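Local coordinates for putative ABC transporter, periplasmic binding protein, amino acid (Neisseria gonorrhoeae, PDB 2YLN) that probably captures L-cystine in the periplasm as the solute receptor of an amino-acid ABC transporter, closing around it, at residues Thr103-Met108 with Asn122-Thr127; Ala160-Val165 with Ala204-Asn209. The protein carries 1 engineered substitution. One frame throughout, in Å; residues are numbered along the deposited sequence. Where two conformers were deposited one is given.

Interaction 1. Residues Thr103-Met108 with Asn122-Thr127. With CYS (cysteine), chain B; CYS (cysteine), chain C.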
# COMPACT_ATOMS: atom_id res chain seq x y z
N THR A 103 0.73 -2.17 -11.99
CA THR A 103 -0.17 -1.05 -12.30
C THR A 103 0.31 0.22 -11.64
O THR A 103 0.63 0.20 -10.44
CB THR A 103 -1.58 -1.40 -11.89
OG1 THR A 103 -1.99 -2.60 -12.56
CG2 THR A 103 -2.59 -0.31 -12.18
N GLN A 104 0.30 1.36 -12.36
CA GLN A 104 0.55 2.66 -11.77
C GLN A 104 -0.43 2.93 -10.65
O GLN A 104 -1.64 2.68 -10.79
CB GLN A 104 0.41 3.76 -12.83
CG GLN A 104 1.42 3.72 -13.93
CD GLN A 104 2.87 3.77 -13.50
OE1 GLN A 104 3.69 2.82 -13.75
NE2 GLN A 104 3.23 4.80 -12.85
N TRP A 105 0.04 3.56 -9.58
CA TRP A 105 -0.84 3.81 -8.45
C TRP A 105 -2.10 4.54 -8.85
O TRP A 105 -3.21 4.18 -8.46
CB TRP A 105 -0.15 4.55 -7.26
CG TRP A 105 -1.23 4.77 -6.27
CD1 TRP A 105 -2.04 5.87 -6.15
CD2 TRP A 105 -1.92 3.76 -5.54
NE1 TRP A 105 -3.14 5.62 -5.40
CE2 TRP A 105 -3.11 4.30 -5.06
CE3 TRP A 105 -1.68 2.39 -5.31
CZ2 TRP A 105 -4.04 3.56 -4.41
CZ3 TRP A 105 -2.61 1.66 -4.64
CH2 TRP A 105 -3.78 2.21 -4.25
N ASP A 106 -1.99 5.61 -9.65
CA ASP A 106 -3.15 6.40 -9.97
C ASP A 106 -4.12 5.74 -10.87
O ASP A 106 -5.23 6.27 -11.09
CB ASP A 106 -2.72 7.81 -10.42
CG ASP A 106 -2.21 8.70 -9.26
OD1 ASP A 106 -2.68 8.54 -8.15
OD2 ASP A 106 -1.39 9.53 -9.48
N SER A 107 -3.84 4.55 -11.35
CA SER A 107 -4.71 3.69 -12.11
C SER A 107 -5.28 2.52 -11.28
O SER A 107 -6.05 1.72 -11.79
CB SER A 107 -4.03 3.12 -13.35
OG SER A 107 -3.65 4.15 -14.24
N MET A 108 -4.81 2.37 -10.03
CA MET A 108 -5.04 1.13 -9.29
C MET A 108 -6.51 0.91 -8.92
O MET A 108 -7.09 -0.12 -9.25
CB MET A 108 -4.15 1.09 -8.06
CG MET A 108 -4.15 -0.27 -7.39
SD MET A 108 -3.16 -1.52 -8.30
CE MET A 108 -1.50 -0.88 -7.93
N ASN A 122 -1.81 -3.72 -2.03
CA ASN A 122 -0.92 -2.58 -2.17
C ASN A 122 -1.08 -1.58 -1.03
O ASN A 122 -1.23 -0.37 -1.23
CB ASN A 122 -1.17 -1.89 -3.50
CG ASN A 122 0.07 -1.24 -4.08
OD1 ASN A 122 0.67 -1.80 -4.99
ND2 ASN A 122 0.48 -0.09 -3.59
N GLN A 123 -1.03 -2.09 0.23
CA GLN A 123 -1.09 -1.22 1.39
C GLN A 123 -2.34 -0.31 1.37
O GLN A 123 -2.27 0.86 1.74
CB GLN A 123 0.18 -0.43 1.59
CG GLN A 123 1.38 -1.29 1.99
CD GLN A 123 1.17 -1.88 3.36
OE1 GLN A 123 1.03 -1.14 4.34
NE2 GLN A 123 1.08 -3.20 3.48
N VAL A 124 -3.47 -0.91 1.03
CA VAL A 124 -4.72 -0.16 0.93
C VAL A 124 -5.66 -0.46 2.10
O VAL A 124 -5.95 -1.61 2.38
CB VAL A 124 -5.48 -0.48 -0.42
CG1 VAL A 124 -6.74 0.28 -0.55
CG2 VAL A 124 -4.56 -0.18 -1.58
N GLY A 125 -6.16 0.60 2.70
CA GLY A 125 -7.33 0.57 3.56
C GLY A 125 -8.46 1.35 2.92
O GLY A 125 -8.31 2.08 1.93
N LEU A 126 -9.66 1.26 3.53
CA LEU A 126 -10.84 1.96 3.05
C LEU A 126 -10.89 3.30 3.70
O LEU A 126 -11.71 3.60 4.57
CB LEU A 126 -12.11 1.11 3.26
CG LEU A 126 -12.06 -0.29 2.76
CD1 LEU A 126 -13.41 -1.00 3.06
CD2 LEU A 126 -11.71 -0.29 1.24
N THR A 127 -9.99 4.20 3.26
CA THR A 127 -9.64 5.44 3.91
C THR A 127 -10.34 6.66 3.31
O THR A 127 -9.95 7.80 3.64
CB THR A 127 -8.14 5.58 3.96
OG1 THR A 127 -7.59 5.31 2.65
CG2 THR A 127 -7.52 4.71 4.99
N CYS B . -1.71 3.49 1.05
CA CYS B . -2.03 3.96 -0.31
C CYS B . -3.54 4.17 -0.47
O CYS B . -4.28 3.44 0.23
CB CYS B . -1.57 2.94 -1.36
SG CYS B . 0.21 2.68 -1.38
OXT CYS B . -3.92 5.01 -1.31
N CYS C . 3.39 3.80 -3.62
CA CYS C . 2.53 4.93 -4.04
C CYS C . 3.06 6.20 -3.36
O CYS C . 4.09 6.09 -2.64
CB CYS C . 1.11 4.68 -3.64
SG CYS C . 0.93 4.61 -1.80
OXT CYS C . 2.43 7.22 -3.59

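Interaction 2. Residues Ala160-Val165 with Ala204-Asn209. With CYS (cysteine), chain C.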
# COMPACT_ATOMS: atom_id res chain seq x y z
N ALA A 160 0.05 20.44 9.45
CA ALA A 160 -0.48 21.78 9.47
C ALA A 160 0.33 22.86 8.76
O ALA A 160 -0.12 23.98 8.64
CB ALA A 160 -0.73 22.23 10.91
N ASP A 161 1.55 22.52 8.40
CA ASP A 161 2.50 23.46 7.83
C ASP A 161 2.60 23.34 6.29
O ASP A 161 3.40 24.04 5.66
CB ASP A 161 3.87 23.30 8.43
CG ASP A 161 3.97 23.65 9.87
OD1 ASP A 161 3.04 24.29 10.37
OD2 ASP A 161 5.02 23.33 10.43
N ILE A 162 1.80 22.47 5.71
CA ILE A 162 1.92 22.26 4.29
C ILE A 162 0.94 23.00 3.43
O ILE A 162 0.92 22.86 2.21
CB ILE A 162 2.02 20.77 3.92
CG1 ILE A 162 0.65 20.05 4.11
CG2 ILE A 162 3.25 20.13 4.65
CD1 ILE A 162 0.73 18.62 3.64
N LYS A 163 0.09 23.83 4.02
CA LYS A 163 -0.83 24.63 3.26
C LYS A 163 0.00 25.50 2.32
O LYS A 163 0.93 26.27 2.73
CB LYS A 163 -1.73 25.51 4.16
CG LYS A 163 -2.82 26.17 3.32
CD LYS A 163 -3.77 26.99 4.21
CE LYS A 163 -4.79 27.74 3.34
NZ LYS A 163 -5.70 28.61 4.17
N GLY A 164 -0.34 25.43 1.05
CA GLY A 164 0.37 26.20 0.07
C GLY A 164 1.76 25.76 -0.32
O GLY A 164 2.36 26.38 -1.16
N VAL A 165 2.23 24.66 0.24
CA VAL A 165 3.53 24.17 0.01
C VAL A 165 3.51 23.08 -1.06
O VAL A 165 2.62 22.24 -1.10
CB VAL A 165 4.09 23.61 1.33
CG1 VAL A 165 5.38 22.92 1.15
CG2 VAL A 165 4.21 24.72 2.41
N ALA A 204 10.38 20.06 -4.63
CA ALA A 204 9.20 20.06 -3.79
C ALA A 204 9.64 20.18 -2.35
O ALA A 204 10.85 19.96 -2.08
CB ALA A 204 8.40 18.80 -3.98
N ASP A 205 8.77 20.46 -1.41
CA ASP A 205 9.25 20.67 -0.03
C ASP A 205 8.81 19.58 0.95
O ASP A 205 9.38 19.49 2.02
CB ASP A 205 8.78 22.04 0.48
CG ASP A 205 9.42 23.19 -0.24
OD1 ASP A 205 10.58 23.01 -0.68
OD2 ASP A 205 8.82 24.27 -0.28
N ALA A 206 7.77 18.80 0.60
CA ALA A 206 7.23 17.84 1.54
C ALA A 206 6.58 16.70 0.83
O ALA A 206 6.20 16.80 -0.31
CB ALA A 206 6.25 18.50 2.49
N THR A 207 6.38 15.61 1.58
CA THR A 207 5.54 14.52 1.15
C THR A 207 5.02 13.75 2.35
O THR A 207 5.74 13.56 3.32
CB THR A 207 6.23 13.57 0.15
OG1 THR A 207 5.26 12.72 -0.45
CG2 THR A 207 7.30 12.70 0.80
N LEU A 208 3.81 13.24 2.23
CA LEU A 208 3.23 12.27 3.15
C LEU A 208 3.39 10.89 2.59
O LEU A 208 3.15 10.65 1.39
CB LEU A 208 1.74 12.55 3.32
CG LEU A 208 1.36 13.79 4.12
CD1 LEU A 208 -0.10 14.12 3.84
CD2 LEU A 208 1.60 13.51 5.63
N ASN A 209 3.82 9.90 3.39
CA ASN A 209 3.80 8.54 2.94
C ASN A 209 3.84 7.64 4.17
O ASN A 209 3.67 8.08 5.30
CB ASN A 209 4.90 8.27 1.93
CG ASN A 209 4.55 7.20 0.92
OD1 ASN A 209 4.47 6.00 1.24
ND2 ASN A 209 4.33 7.62 -0.32
N CYS C . 3.39 3.80 -3.62
CA CYS C . 2.53 4.93 -4.04
C CYS C . 3.06 6.20 -3.36
O CYS C . 4.09 6.09 -2.64
CB CYS C . 1.11 4.68 -3.64
SG CYS C . 0.93 4.61 -1.80
OXT CYS C . 2.43 7.22 -3.59

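Interaction 1. Residues Thr103-Met108 with Asn122-Thr127
W105 reaches across to N122 and V124 in the ligand cleft of a two-domain periplasmic binding protein fold of the solute-binding protein 3 family. Residues 103-108 lead from strand 97-102 into helix 108-114, and residues 122-127 follow strand 119-120. The two bound cysteine residues have their SG atoms 2.1 Å apart, the length of a disulfide, so the ligand is one cystine. The indole extends away from the backbone N of W105 (chi1 177°), which carries its face against this ligand. Its CB starts the contact 3.8 Å from CB of the chain C cysteine, and CG follows at 3.5 Å from that same methylene. Further along, CZ2 lies 3.4 Å from OXT of the chain B half, while CZ3 and CH2 lie against CB of that half. Both methylenes therefore stand over one face, each offset toward the rim, and CB of M108 backs the opposite face. At the far end, CZ3 meets ND2 of N122 at 3.7 Å; the two side chains run antiparallel alongside each other, the amide plane turned 44° from the ring. CH2 touches CG2 of V124 at 3.7 Å, an apolar contact made obliquely to the ring. The chain of M108, bent at its second and third torsions, sets CE in van der Waals contact with OD1 of N122, at 3.8 Å. That oxygen accepts a hydrogen bond from the backbone N of E64, which would help hold the amide in place against the indole. R131 and N174 hydrogen-bond to the chain B half, and the carbonyl O of Q123 takes a hydrogen bond from its N at 2.8 Å.

Interaction 2. Residues Ala160-Val165 with Ala204-Asn209
V165 meets the flat carboxylate of D205 from the flank rather than over either face: its CG1 comes alongside CB of D205, at 3.6 Å, and lies 4.0 Å from OD2. The two side chains cross at about a right angle. Each of these residues was deposited with a second conformer, so the fit describes one of the possible combinations. The other flat group is the amide of N209, four residues further along the chain, which takes no part in the packing with 160-165 but serves the ligand. Its ND2 donates to O of the chain C cysteine at 2.8 Å, with an N-H...O angle of 160°, and its OD1 is hydrogen-bonded to OH of Y67, so both ends of the amide are engaged. Residues 162-165 form a type II beta turn, closed by V165 N to I162 O at 3.0 Å, with G164 carrying the positive phi of its third position. The turn delivers the chain into strand 166-169, whose backbone is in turn hydrogen-bonded to D205 and A206. Deeper in, CG2 of I162 rests 4.0 Å from CB of A206. With chi1 at 72°, CG1 of I162 is tucked over its own backbone, and CG2, anti to the carbonyl carbon, faces that methyl. L148 of strand 142-151 touches I162, A206 and L208 alike.

In the fold
Interaction 1 closes along the chain before interaction 2 opens, and their centres lie 21 Å apart, with the nearest atoms about 8 Å from each other. Interaction 1 is buried near the centre of the chain, in loops that leave strands 97-102 and 119-120. Interaction 2 is more peripheral, joining the approach to strand 166-169 with strand 206-210, which pairs antiparallel with strand 142-151. What bridges them is the ligand: W105 of interaction 1 and N209 of interaction 2 both touch its chain C half. This is consistent with the closed conformation, in which the two lobes of such receptors clasp the solute between them.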